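Local atomic coordinates of major pilin protein fimA (Silicibacter pomeroyi, PDB entry 2IMH), a protein that is of unknown function but belongs to the DUF1028 family and folds into antiparallel sheets with packed helices. Residues R145-L150 / A192-Y197; F5-H10 / G18-T23; S165-V170 / T179-Y184; N125-A130 / I151-A156. One frame throughout, in Å; residues are numbered along the deposited sequence.

Contact 1 (R145-L150 / A192-Y197); sequences RLLAAL and ALEQLY
Leu147 carries this contact between two nearly antiparallel helices, whose short segments have axes 11.1 Å apart at 170°. Its CG lies anti to the carbonyl carbon and beside the backbone N (chi1 -71°), which carries the forked end to the 192-197 segment, and the two methyls part there. CD2 lies 3.8 Å from Leu193 CD2, methyl on methyl, the two side chains crossing obliquely. CD1 goes the other way, reaching Tyr197 CD2 at 4.0 Å in an oblique approach to the ring and touching Glu194 CG at 4.1 Å. Leu193 and Tyr197 both hold their CG anti to the backbone N, so they lean out from successive turns and receive the fork between them. One turn further along, Leu150 CD1 lies 3.9 Å from Leu193 CD2, crossing that side chain at about a right angle. Glu194 offers its methylene, with the chain extended beyond CG (chi2 -178°). Beneath the pair, Met168 of strand 165-172 touches Leu147, and Leu180 of strand 175-182 touches Leu193 and Tyr197. An alanine here in place of Leu147 would remove both methyls and would probably loosen the helix pair by losing its links to Leu193, Glu194 and Tyr197. No hydrogen bond joins the segments, so their mutual hold rests on apolar packing, with the acidic Glu194 at its exposed margin.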
loop_
_atom_site.group_PDB
_atom_site.type_symbol
_atom_site.label_atom_id
_atom_site.label_comp_id
_atom_site.label_asym_id
_atom_site.label_seq_id
_atom_site.Cartn_x
_atom_site.Cartn_y
_atom_site.Cartn_z
ATOM N N ARG A 145 -9.445 1.997 -7.213
ATOM C CA ARG A 145 -8.424 2.829 -7.864
ATOM C C ARG A 145 -7.051 2.204 -7.650
ATOM O O ARG A 145 -6.234 2.146 -8.571
ATOM C CB ARG A 145 -8.455 4.260 -7.314
ATOM C CG ARG A 145 -9.375 5.193 -8.090
ATOM C CD ARG A 145 -10.166 6.130 -7.199
ATOM N NE ARG A 145 -9.359 7.048 -6.392
ATOM C CZ ARG A 145 -9.813 7.664 -5.303
ATOM N NH1 ARG A 145 -9.029 8.479 -4.619
ATOM N NH2 ARG A 145 -11.054 7.456 -4.888
ATOM N N LEU A 146 -6.812 1.730 -6.421
ATOM C CA LEU A 146 -5.562 1.043 -6.093
ATOM C C LEU A 146 -5.431 -0.207 -6.939
ATOM O O LEU A 146 -4.385 -0.453 -7.536
ATOM C CB LEU A 146 -5.492 0.707 -4.600
ATOM C CG LEU A 146 -5.369 1.898 -3.632
ATOM C CD1 LEU A 146 -5.590 1.419 -2.198
ATOM C CD2 LEU A 146 -4.015 2.628 -3.779
ATOM N N LEU A 147 -6.512 -0.981 -7.040
ATOM C CA LEU A 147 -6.489 -2.183 -7.889
ATOM C C LEU A 147 -6.211 -1.841 -9.355
ATOM O O LEU A 147 -5.421 -2.521 -10.017
ATOM C CB LEU A 147 -7.785 -2.986 -7.746
ATOM C CG LEU A 147 -7.980 -3.730 -6.418
ATOM C CD1 LEU A 147 -9.426 -4.231 -6.252
ATOM C CD2 LEU A 147 -6.990 -4.896 -6.264
ATOM N N ALA A 148 -6.861 -0.794 -9.852
ATOM C CA ALA A 148 -6.670 -0.333 -11.230
ATOM C C ALA A 148 -5.190 -0.016 -11.483
ATOM O O ALA A 148 -4.641 -0.336 -12.545
ATOM C CB ALA A 148 -7.520 0.877 -11.505
ATOM N N ALA A 149 -4.553 0.611 -10.494
ATOM C CA ALA A 149 -3.127 0.923 -10.557
ATOM C C ALA A 149 -2.255 -0.321 -10.697
ATOM O O ALA A 149 -1.354 -0.349 -11.541
ATOM C CB ALA A 149 -2.702 1.747 -9.350
ATOM N N LEU A 150 -2.524 -1.354 -9.893
ATOM C CA LEU A 150 -1.764 -2.615 -10.003
ATOM C C LEU A 150 -1.919 -3.244 -11.394
ATOM O O LEU A 150 -0.948 -3.678 -12.011
ATOM C CB LEU A 150 -2.234 -3.626 -8.956
ATOM C CG LEU A 150 -1.947 -3.316 -7.489
ATOM C CD1 LEU A 150 -2.393 -4.503 -6.632
ATOM C CD2 LEU A 150 -0.456 -2.998 -7.263
ATOM N N ALA A 192 -6.555 -12.555 -8.052
ATOM C CA ALA A 192 -6.955 -13.215 -6.812
ATOM C C ALA A 192 -7.213 -12.174 -5.718
ATOM O O ALA A 192 -8.119 -12.342 -4.887
ATOM C CB ALA A 192 -5.909 -14.227 -6.379
ATOM N N LEU A 193 -6.404 -11.110 -5.719
ATOM C CA LEU A 193 -6.621 -9.982 -4.815
ATOM C C LEU A 193 -7.971 -9.330 -5.044
ATOM O O LEU A 193 -8.667 -9.040 -4.086
ATOM C CB LEU A 193 -5.518 -8.929 -4.960
ATOM C CG LEU A 193 -5.529 -7.792 -3.928
ATOM C CD1 LEU A 193 -5.434 -8.292 -2.493
ATOM C CD2 LEU A 193 -4.364 -6.826 -4.248
ATOM N N GLU A 194 -8.333 -9.087 -6.298
ATOM C CA GLU A 194 -9.634 -8.480 -6.569
ATOM C C GLU A 194 -10.775 -9.371 -6.051
ATOM O O GLU A 194 -11.743 -8.880 -5.454
ATOM C CB GLU A 194 -9.819 -8.180 -8.062
ATOM C CG GLU A 194 -11.077 -7.348 -8.304
ATOM C CD GLU A 194 -11.366 -7.051 -9.768
ATOM O OE1 GLU A 194 -10.638 -6.253 -10.398
ATOM O OE2 GLU A 194 -12.371 -7.588 -10.274
ATOM N N GLN A 195 -10.660 -10.680 -6.266
ATOM C CA GLN A 195 -11.691 -11.602 -5.774
ATOM C C GLN A 195 -11.799 -11.488 -4.259
ATOM O O GLN A 195 -12.906 -11.452 -3.699
ATOM C CB GLN A 195 -11.352 -13.040 -6.142
ATOM C CG GLN A 195 -11.761 -13.462 -7.547
ATOM C CD GLN A 195 -11.689 -14.973 -7.711
ATOM O OE1 GLN A 195 -10.612 -15.568 -7.576
ATOM N NE2 GLN A 195 -12.836 -15.605 -7.993
ATOM N N LEU A 196 -10.643 -11.442 -3.595
ATOM C CA LEU A 196 -10.625 -11.351 -2.137
ATOM C C LEU A 196 -11.239 -10.038 -1.678
ATOM O O LEU A 196 -12.005 -9.998 -0.703
ATOM C CB LEU A 196 -9.182 -11.485 -1.619
ATOM C CG LEU A 196 -8.918 -11.245 -0.123
ATOM C CD1 LEU A 196 -9.748 -12.172 0.772
ATOM C CD2 LEU A 196 -7.444 -11.434 0.130
ATOM N N TYR A 197 -10.902 -8.964 -2.384
ATOM C CA TYR A 197 -11.471 -7.649 -2.102
ATOM C C TYR A 197 -13.009 -7.660 -2.173
ATOM O O TYR A 197 -13.670 -7.126 -1.278
ATOM C CB TYR A 197 -10.867 -6.585 -3.035
ATOM C CG TYR A 197 -11.652 -5.303 -2.990
ATOM C CD1 TYR A 197 -11.471 -4.391 -1.958
ATOM C CD2 TYR A 197 -12.603 -5.019 -3.970
ATOM C CE1 TYR A 197 -12.216 -3.206 -1.901
ATOM C CE2 TYR A 197 -13.349 -3.836 -3.929
ATOM C CZ TYR A 197 -13.147 -2.945 -2.889
ATOM O OH TYR A 197 -13.883 -1.782 -2.847
#

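Contact 2 (F5-H10 / G18-T23); sequences FSILAH and GGAAAT
Ile7 O is the best-held acceptor between the strands, taking one hydrogen bond and one weaker contact from 18-23: Ala20 N donates to it at 2.9 Å in the carbonyl plane, and Gly19 CA adds a much bent CA-H...O contact at 3.0 Å. Returning the bond, Ile7 N donates to Ala20 O at 2.9 Å. Phe5 with Ala22 and Ala9 with Gly18 repeat the reciprocal exchange, giving six backbone bonds across three hydrogen-bonded antiparallel pairs. Ser6 with Ala21 and Leu8 with Gly19 form the non-hydrogen-bonded pairs between them. Phe5 takes the crowded position between backbone N and carbonyl carbon (chi1 45°), which brings its ring over toward Ala22: CE1 lies 3.8 Å from Ala22 CB, and Ala22 O stands above one face, offset toward the rim. Ile7 CG2 meets Ala20 CB at 4.1 Å on this same side, which helices 126-137 and 142-155 cover. On the other side Leu8 CD2 rests 4.2 Å from CA of the side-chain-free Gly19, while Ser6 OG bonds Gln45 OE1. All hydrogen bonds between the strands thus run backbone to backbone, and small residues in 18-23 allow the close pairing, since a CB at Gly19 would clash with Leu8 CD2.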
loop_
_atom_site.group_PDB
_atom_site.type_symbol
_atom_site.label_atom_id
_atom_site.label_comp_id
_atom_site.label_asym_id
_atom_site.label_seq_id
_atom_site.Cartn_x
_atom_site.Cartn_y
_atom_site.Cartn_z
ATOM N N PHE A 5 6.403 -3.329 -7.815
ATOM C CA PHE A 5 5.833 -1.981 -7.877
ATOM C C PHE A 5 4.843 -1.788 -6.750
ATOM O O PHE A 5 4.198 -2.750 -6.319
ATOM C CB PHE A 5 5.216 -1.631 -9.247
ATOM C CG PHE A 5 4.360 -2.712 -9.842
ATOM C CD1 PHE A 5 3.055 -2.947 -9.376
ATOM C CD2 PHE A 5 4.837 -3.474 -10.912
ATOM C CE1 PHE A 5 2.253 -3.929 -9.967
ATOM C CE2 PHE A 5 4.060 -4.461 -11.495
ATOM C CZ PHE A 5 2.754 -4.694 -11.020
ATOM N N SER A 6 4.784 -0.565 -6.235
ATOM C CA SER A 6 3.860 -0.231 -5.137
ATOM C C SER A 6 3.313 1.180 -5.282
ATOM O O SER A 6 3.938 2.053 -5.893
ATOM C CB SER A 6 4.536 -0.395 -3.779
ATOM O OG SER A 6 5.596 0.531 -3.594
ATOM N N ILE A 7 2.130 1.397 -4.731
ATOM C CA ILE A 7 1.527 2.716 -4.789
ATOM C C ILE A 7 0.989 3.023 -3.406
ATOM O O ILE A 7 0.428 2.141 -2.773
ATOM C CB ILE A 7 0.402 2.803 -5.846
ATOM C CG1 ILE A 7 -0.124 4.236 -5.952
ATOM C CG2 ILE A 7 -0.707 1.752 -5.612
ATOM C CD1 ILE A 7 -0.779 4.525 -7.264
ATOM N N LEU A 8 1.256 4.236 -2.930
ATOM C CA LEU A 8 0.659 4.763 -1.685
ATOM C C LEU A 8 -0.249 5.915 -2.064
ATOM O O LEU A 8 0.090 6.713 -2.938
ATOM C CB LEU A 8 1.727 5.260 -0.715
ATOM C CG LEU A 8 2.879 4.294 -0.399
ATOM C CD1 LEU A 8 3.958 4.969 0.465
ATOM C CD2 LEU A 8 2.336 3.026 0.246
ATOM N N ALA A 9 -1.388 6.035 -1.387
ATOM C CA ALA A 9 -2.291 7.137 -1.704
ATOM C C ALA A 9 -3.144 7.534 -0.519
ATOM O O ALA A 9 -3.378 6.732 0.379
ATOM C CB ALA A 9 -3.201 6.764 -2.884
ATOM N N HIS A 10 -3.600 8.786 -0.560
ATOM C CA HIS A 10 -4.552 9.366 0.382
ATOM C C HIS A 10 -5.875 9.562 -0.369
ATOM O O HIS A 10 -5.878 9.915 -1.559
ATOM C CB HIS A 10 -3.950 10.701 0.895
ATOM C CG HIS A 10 -4.920 11.636 1.557
ATOM N ND1 HIS A 10 -5.734 11.263 2.606
ATOM C CD2 HIS A 10 -5.114 12.969 1.389
ATOM C CE1 HIS A 10 -6.440 12.309 3.009
ATOM N NE2 HIS A 10 -6.077 13.353 2.291
ATOM N N GLY A 18 -4.013 4.524 2.125
ATOM C CA GLY A 18 -3.816 3.148 1.697
ATOM C C GLY A 18 -2.645 2.926 0.788
ATOM O O GLY A 18 -1.912 3.850 0.450
ATOM N N GLY A 19 -2.462 1.668 0.419
ATOM C CA GLY A 19 -1.400 1.317 -0.519
ATOM C C GLY A 19 -1.696 -0.038 -1.129
ATOM O O GLY A 19 -2.547 -0.790 -0.622
ATOM N N ALA A 20 -0.991 -0.343 -2.207
ATOM C CA ALA A 20 -1.124 -1.636 -2.859
ATOM C C ALA A 20 0.188 -1.976 -3.518
ATOM O O ALA A 20 0.941 -1.077 -3.893
ATOM C CB ALA A 20 -2.230 -1.608 -3.861
ATOM N N ALA A 21 0.470 -3.267 -3.669
ATOM C CA ALA A 21 1.776 -3.659 -4.219
ATOM C C ALA A 21 1.688 -5.025 -4.850
ATOM O O ALA A 21 0.787 -5.814 -4.542
ATOM C CB ALA A 21 2.824 -3.683 -3.109
ATOM N N ALA A 22 2.642 -5.317 -5.720
ATOM C CA ALA A 22 2.750 -6.647 -6.302
ATOM C C ALA A 22 4.215 -6.884 -6.623
ATOM O O ALA A 22 4.945 -5.929 -6.913
ATOM C CB ALA A 22 1.872 -6.772 -7.550
ATOM N N THR A 23 4.655 -8.139 -6.491
ATOM C CA THR A 23 6.012 -8.514 -6.879
ATOM C C THR A 23 6.050 -9.844 -7.594
ATOM O O THR A 23 5.085 -10.617 -7.568
ATOM C CB THR A 23 6.968 -8.706 -5.677
ATOM O OG1 THR A 23 6.557 -9.847 -4.910
ATOM C CG2 THR A 23 7.071 -7.451 -4.793
#

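Contact 3 (S165-V170 / T179-Y184); sequences SAAMLV and TLRIDY
The guanidinium of Arg181 meets the carboxylate of Asp183 at its edge, with Asp183 CG in the guanidinium plane. The grip is side-on and double: NE donates to OD1 at 2.9 Å, only 4° out of plane, and NH2 forms a salt bridge with OD2 at 2.8 Å, tilted further. Both oxygens use their syn lone pairs, and a bend at chi3 (51°) brings the arginine head round to them. One water sits 2.7 Å from Asp183 OD1 and 3.2 Å from Ala166 O and can donate to either, though it cannot serve every acceptor around it. Across the strands, Ala166 pairs with Ile182 and Met168 with Leu180, each pair exchanging two backbone hydrogen bonds. Between them Ala167 CB packs on Arg181 CG at 3.8 Å; beyond Met168 and Leu180, Leu169 CD1 crosses obliquely to Thr179 CB at 3.8 Å. A second water donates to Met168 O at 2.9 Å and also bonds Thr179 OG1. Selenomethionine Met168 and Leu180 lie on the helix-covered face, against helices 142-155 and 189-200 respectively. Ser165 OG is held by Ser25 O and Val28 N. This is an antiparallel beta-hairpin whose second strand, 175-182, forms one border of the six-stranded sheet.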
loop_
_atom_site.group_PDB
_atom_site.type_symbol
_atom_site.label_atom_id
_atom_site.label_comp_id
_atom_site.label_asym_id
_atom_site.label_seq_id
_atom_site.Cartn_x
_atom_site.Cartn_y
_atom_site.Cartn_z
ATOM N N SER A 165 2.834 -12.431 -6.007
ATOM C CA SER A 165 2.066 -11.944 -4.834
ATOM C C SER A 165 1.543 -10.527 -5.027
ATOM O O SER A 165 2.104 -9.732 -5.796
ATOM C CB SER A 165 2.892 -12.060 -3.552
ATOM O OG SER A 165 3.997 -11.146 -3.537
ATOM N N ALA A 166 0.460 -10.211 -4.335
ATOM C CA ALA A 166 -0.140 -8.882 -4.400
ATOM C C ALA A 166 -0.788 -8.608 -3.056
ATOM O O ALA A 166 -1.156 -9.545 -2.332
ATOM C CB ALA A 166 -1.195 -8.814 -5.518
ATOM N N ALA A 167 -0.912 -7.327 -2.708
ATOM C CA ALA A 167 -1.561 -6.947 -1.463
ATOM C C ALA A 167 -2.127 -5.540 -1.511
ATOM O O ALA A 167 -1.713 -4.707 -2.336
ATOM C CB ALA A 167 -0.592 -7.055 -0.309
HETATM N N MSE A 168 -3.030 -5.284 -0.569
HETATM C CA MSE A 168 -3.585 -3.954 -0.365
HETATM C C MSE A 168 -3.724 -3.727 1.126
HETATM O O MSE A 168 -3.925 -4.677 1.895
HETATM C CB MSE A 168 -4.959 -3.814 -1.032
HETATM C CG MSE A 168 -5.472 -2.378 -1.123
HETATM SE SE MSE A 168 -6.925 -2.178 -2.426
HETATM C CE MSE A 168 -5.877 -2.690 -3.980
ATOM N N LEU A 169 -3.603 -2.466 1.526
ATOM C CA LEU A 169 -3.773 -2.099 2.915
ATOM C C LEU A 169 -4.493 -0.762 2.912
ATOM O O LEU A 169 -3.989 0.199 2.311
ATOM C CB LEU A 169 -2.411 -1.968 3.603
ATOM C CG LEU A 169 -2.461 -1.467 5.050
ATOM C CD1 LEU A 169 -3.164 -2.527 5.908
ATOM C CD2 LEU A 169 -1.070 -1.130 5.615
ATOM N N VAL A 170 -5.644 -0.694 3.577
ATOM C CA VAL A 170 -6.398 0.563 3.651
ATOM C C VAL A 170 -6.874 0.803 5.072
ATOM O O VAL A 170 -7.416 -0.101 5.718
ATOM C CB VAL A 170 -7.595 0.599 2.670
ATOM C CG1 VAL A 170 -8.436 1.903 2.862
ATOM C CG2 VAL A 170 -7.101 0.469 1.210
ATOM N N THR A 179 -6.814 -5.252 5.360
ATOM C CA THR A 179 -5.512 -5.790 4.992
ATOM C C THR A 179 -5.786 -7.073 4.195
ATOM O O THR A 179 -6.338 -8.035 4.730
ATOM C CB THR A 179 -4.602 -6.068 6.220
ATOM O OG1 THR A 179 -3.554 -6.949 5.815
ATOM C CG2 THR A 179 -5.373 -6.757 7.367
ATOM N N LEU A 180 -5.421 -7.050 2.913
ATOM C CA LEU A 180 -5.758 -8.131 1.984
ATOM C C LEU A 180 -4.482 -8.594 1.321
ATOM O O LEU A 180 -3.812 -7.805 0.625
ATOM C CB LEU A 180 -6.745 -7.647 0.915
ATOM C CG LEU A 180 -8.031 -7.027 1.482
ATOM C CD1 LEU A 180 -8.912 -6.452 0.372
ATOM C CD2 LEU A 180 -8.788 -8.001 2.378
ATOM N N ARG A 181 -4.148 -9.862 1.540
ATOM C CA ARG A 181 -2.889 -10.409 1.041
ATOM C C ARG A 181 -3.079 -11.675 0.239
ATOM O O ARG A 181 -3.765 -12.606 0.677
ATOM C CB ARG A 181 -1.912 -10.643 2.195
ATOM C CG ARG A 181 -1.252 -9.332 2.642
ATOM C CD ARG A 181 -0.431 -9.484 3.882
ATOM N NE ARG A 181 0.532 -10.581 3.822
ATOM C CZ ARG A 181 1.372 -10.847 4.819
ATOM N NH1 ARG A 181 1.367 -10.070 5.900
ATOM N NH2 ARG A 181 2.212 -11.866 4.739
ATOM N N ILE A 182 -2.503 -11.670 -0.958
ATOM C CA ILE A 182 -2.259 -12.887 -1.726
ATOM C C ILE A 182 -0.756 -13.105 -1.673
ATOM O O ILE A 182 0.002 -12.421 -2.365
ATOM C CB ILE A 182 -2.725 -12.735 -3.203
ATOM C CG1 ILE A 182 -4.203 -12.284 -3.288
ATOM C CG2 ILE A 182 -2.493 -14.035 -3.981
ATOM C CD1 ILE A 182 -5.209 -13.250 -2.669
ATOM N N ASP A 183 -0.314 -14.019 -0.810
ATOM C CA ASP A 183 1.130 -14.158 -0.557
ATOM C C ASP A 183 1.809 -15.045 -1.600
ATOM O O ASP A 183 3.040 -15.008 -1.760
ATOM C CB ASP A 183 1.378 -14.714 0.849
ATOM C CG ASP A 183 1.290 -13.642 1.935
ATOM O OD1 ASP A 183 1.078 -12.439 1.622
ATOM O OD2 ASP A 183 1.413 -14.028 3.122
ATOM N N TYR A 184 1.003 -15.842 -2.295
ATOM C CA TYR A 184 1.470 -16.617 -3.450
ATOM C C TYR A 184 0.287 -17.002 -4.332
ATOM O O TYR A 184 -0.746 -17.492 -3.843
ATOM C CB TYR A 184 2.227 -17.882 -3.013
ATOM C CG TYR A 184 2.455 -18.825 -4.176
ATOM C CD1 TYR A 184 3.492 -18.600 -5.088
ATOM C CD2 TYR A 184 1.605 -19.921 -4.389
ATOM C CE1 TYR A 184 3.695 -19.454 -6.168
ATOM C CE2 TYR A 184 1.797 -20.783 -5.477
ATOM C CZ TYR A 184 2.841 -20.536 -6.359
ATOM O OH TYR A 184 3.050 -21.380 -7.439
HETATM O O HOH W 1 0.999 -10.361 -0.160
HETATM O O HOH W 2 -2.118 -6.015 3.759
#

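Contact 4 (N125-A130 / I151-A156); sequences NSVLGA and IAAEGA
Two consecutive helices, 126-137 and 142-155, form an alpha-alpha hairpin, and here the start of the first packs against the end of the second. Small residues let the backbones come close: the CA atoms of Val127 and Ala153 are 4.9 Å apart. Val127 spreads its two methyls along the partner helix. With chi1 at 172°, CG1 stands anti to the backbone N and lies alongside Ala153, 3.5 Å from its O, also touching its CB. CG2 stands anti to the carbonyl carbon and reaches the other way, 4.1 Å from Ala156 CB. Ala156, whose CB points toward the first helix, sets its methyl against it, 3.8 Å from Val127 CA and also 3.8 Å from Ala130 CB, a methyl-to-methyl meeting. Ala130 likewise aims its CB at the second helix, while Ala152 sets its own methyl 3.5 Å from Ala130 O, so each of these alanines packs partly on backbone. Phe5 of strand 4-11 touches both Val127 and Ala153 from the sheet side, and Leu122 adds a further contact to Val127. A glycine here in place of Val127 would remove both methyls and would probably leave Ala153, Ala156 and Phe5 less well packed where helix pair and sheet join. No hydrogen bond joins the segments directly, but at the solvent-facing end one water bridges them: it lies 2.5 Å from Ser126 OG and donates to Ala156 O at 3.1 Å.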
loop_
_atom_site.group_PDB
_atom_site.type_symbol
_atom_site.label_atom_id
_atom_site.label_comp_id
_atom_site.label_asym_id
_atom_site.label_seq_id
_atom_site.Cartn_x
_atom_site.Cartn_y
_atom_site.Cartn_z
ATOM N N ASN A 125 10.120 2.529 -18.003
ATOM C CA ASN A 125 9.644 3.684 -17.234
ATOM C C ASN A 125 8.145 3.700 -17.137
ATOM O O ASN A 125 7.574 4.014 -16.080
ATOM C CB ASN A 125 10.068 4.995 -17.886
ATOM C CG ASN A 125 11.481 5.383 -17.535
ATOM O OD1 ASN A 125 12.150 4.709 -16.738
ATOM N ND2 ASN A 125 11.944 6.483 -18.119
ATOM N N SER A 126 7.508 3.330 -18.241
ATOM C CA SER A 126 6.076 3.510 -18.387
ATOM C C SER A 126 5.273 2.660 -17.413
ATOM O O SER A 126 4.063 2.848 -17.298
ATOM C CB SER A 126 5.645 3.218 -19.819
ATOM O OG SER A 126 6.076 1.935 -20.212
ATOM N N VAL A 127 5.931 1.719 -16.727
ATOM C CA VAL A 127 5.241 0.921 -15.712
ATOM C C VAL A 127 4.702 1.838 -14.608
ATOM O O VAL A 127 3.514 1.776 -14.273
ATOM C CB VAL A 127 6.139 -0.228 -15.149
ATOM C CG1 VAL A 127 5.470 -0.904 -13.959
ATOM C CG2 VAL A 127 6.415 -1.266 -16.237
ATOM N N LEU A 128 5.558 2.720 -14.089
ATOM C CA LEU A 128 5.128 3.636 -13.021
ATOM C C LEU A 128 4.228 4.747 -13.547
ATOM O O LEU A 128 3.289 5.170 -12.870
ATOM C CB LEU A 128 6.329 4.199 -12.256
ATOM C CG LEU A 128 7.187 3.128 -11.570
ATOM C CD1 LEU A 128 8.387 3.773 -10.921
ATOM C CD2 LEU A 128 6.397 2.293 -10.537
ATOM N N GLY A 129 4.532 5.239 -14.747
ATOM C CA GLY A 129 3.662 6.201 -15.420
ATOM C C GLY A 129 2.259 5.638 -15.610
ATOM O O GLY A 129 1.272 6.321 -15.306
ATOM N N ALA A 130 2.167 4.396 -16.098
ATOM C CA ALA A 130 0.861 3.767 -16.356
ATOM C C ALA A 130 0.120 3.540 -15.044
ATOM O O ALA A 130 -1.095 3.764 -14.955
ATOM C CB ALA A 130 1.015 2.440 -17.107
ATOM N N ILE A 151 -3.156 -3.299 -11.870
ATOM C CA ILE A 151 -3.446 -3.856 -13.193
ATOM C C ILE A 151 -2.727 -3.104 -14.325
ATOM O O ILE A 151 -2.129 -3.728 -15.215
ATOM C CB ILE A 151 -4.971 -3.943 -13.408
ATOM C CG1 ILE A 151 -5.533 -5.099 -12.574
ATOM C CG2 ILE A 151 -5.342 -4.081 -14.896
ATOM C CD1 ILE A 151 -5.086 -6.507 -13.033
ATOM N N ALA A 152 -2.753 -1.774 -14.272
ATOM C CA ALA A 152 -2.064 -0.953 -15.284
ATOM C C ALA A 152 -0.555 -1.169 -15.225
ATOM O O ALA A 152 0.116 -1.204 -16.253
ATOM C CB ALA A 152 -2.387 0.524 -15.071
ATOM N N ALA A 153 -0.013 -1.280 -14.017
ATOM C CA ALA A 153 1.429 -1.486 -13.858
ATOM C C ALA A 153 1.811 -2.828 -14.456
ATOM O O ALA A 153 2.825 -2.941 -15.151
ATOM C CB ALA A 153 1.806 -1.451 -12.405
ATOM N N GLU A 154 0.995 -3.845 -14.174
ATOM C CA GLU A 154 1.225 -5.196 -14.715
ATOM C C GLU A 154 1.150 -5.199 -16.243
ATOM O O GLU A 154 2.010 -5.765 -16.915
ATOM C CB GLU A 154 0.213 -6.185 -14.151
ATOM C CG GLU A 154 0.434 -7.603 -14.639
ATOM C CD GLU A 154 -0.634 -8.535 -14.148
ATOM O OE1 GLU A 154 -1.807 -8.112 -14.117
ATOM O OE2 GLU A 154 -0.300 -9.684 -13.789
ATOM N N GLY A 155 0.130 -4.538 -16.775
ATOM C CA GLY A 155 -0.106 -4.499 -18.214
ATOM C C GLY A 155 0.954 -3.741 -19.003
ATOM O O GLY A 155 1.106 -3.944 -20.212
ATOM N N ALA A 156 1.670 -2.847 -18.329
ATOM C CA ALA A 156 2.688 -2.027 -18.976
ATOM C C ALA A 156 4.015 -2.771 -19.147
ATOM O O ALA A 156 4.914 -2.297 -19.847
ATOM C CB ALA A 156 2.886 -0.728 -18.189
HETATM O O HOH W 3 4.473 0.364 -21.287
#

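How the contacts relate
Contacts 2 and 3 are hairpins side by side in the six-stranded antiparallel sheet, their centres about 10 Å apart, with strands 16-23 and 165-172 as neighbours. Contacts 1 and 4 belong to the helix layer on one face of that sheet and share helix 142-155, their centres about 15 Å apart. Along the chain contact 2 closes first; the segments of contacts 4 and 1 then alternate, and contact 3 is nested within the loop closed by contact 1. Leu150 and Phe5 join contacts 1 and 2, Met168 joins contact 3 to contact 1, and Phe5 reaches contact 4, while contacts 3 and 4 do not touch. The helix layer is packed on the sheet largely through apolar side chains.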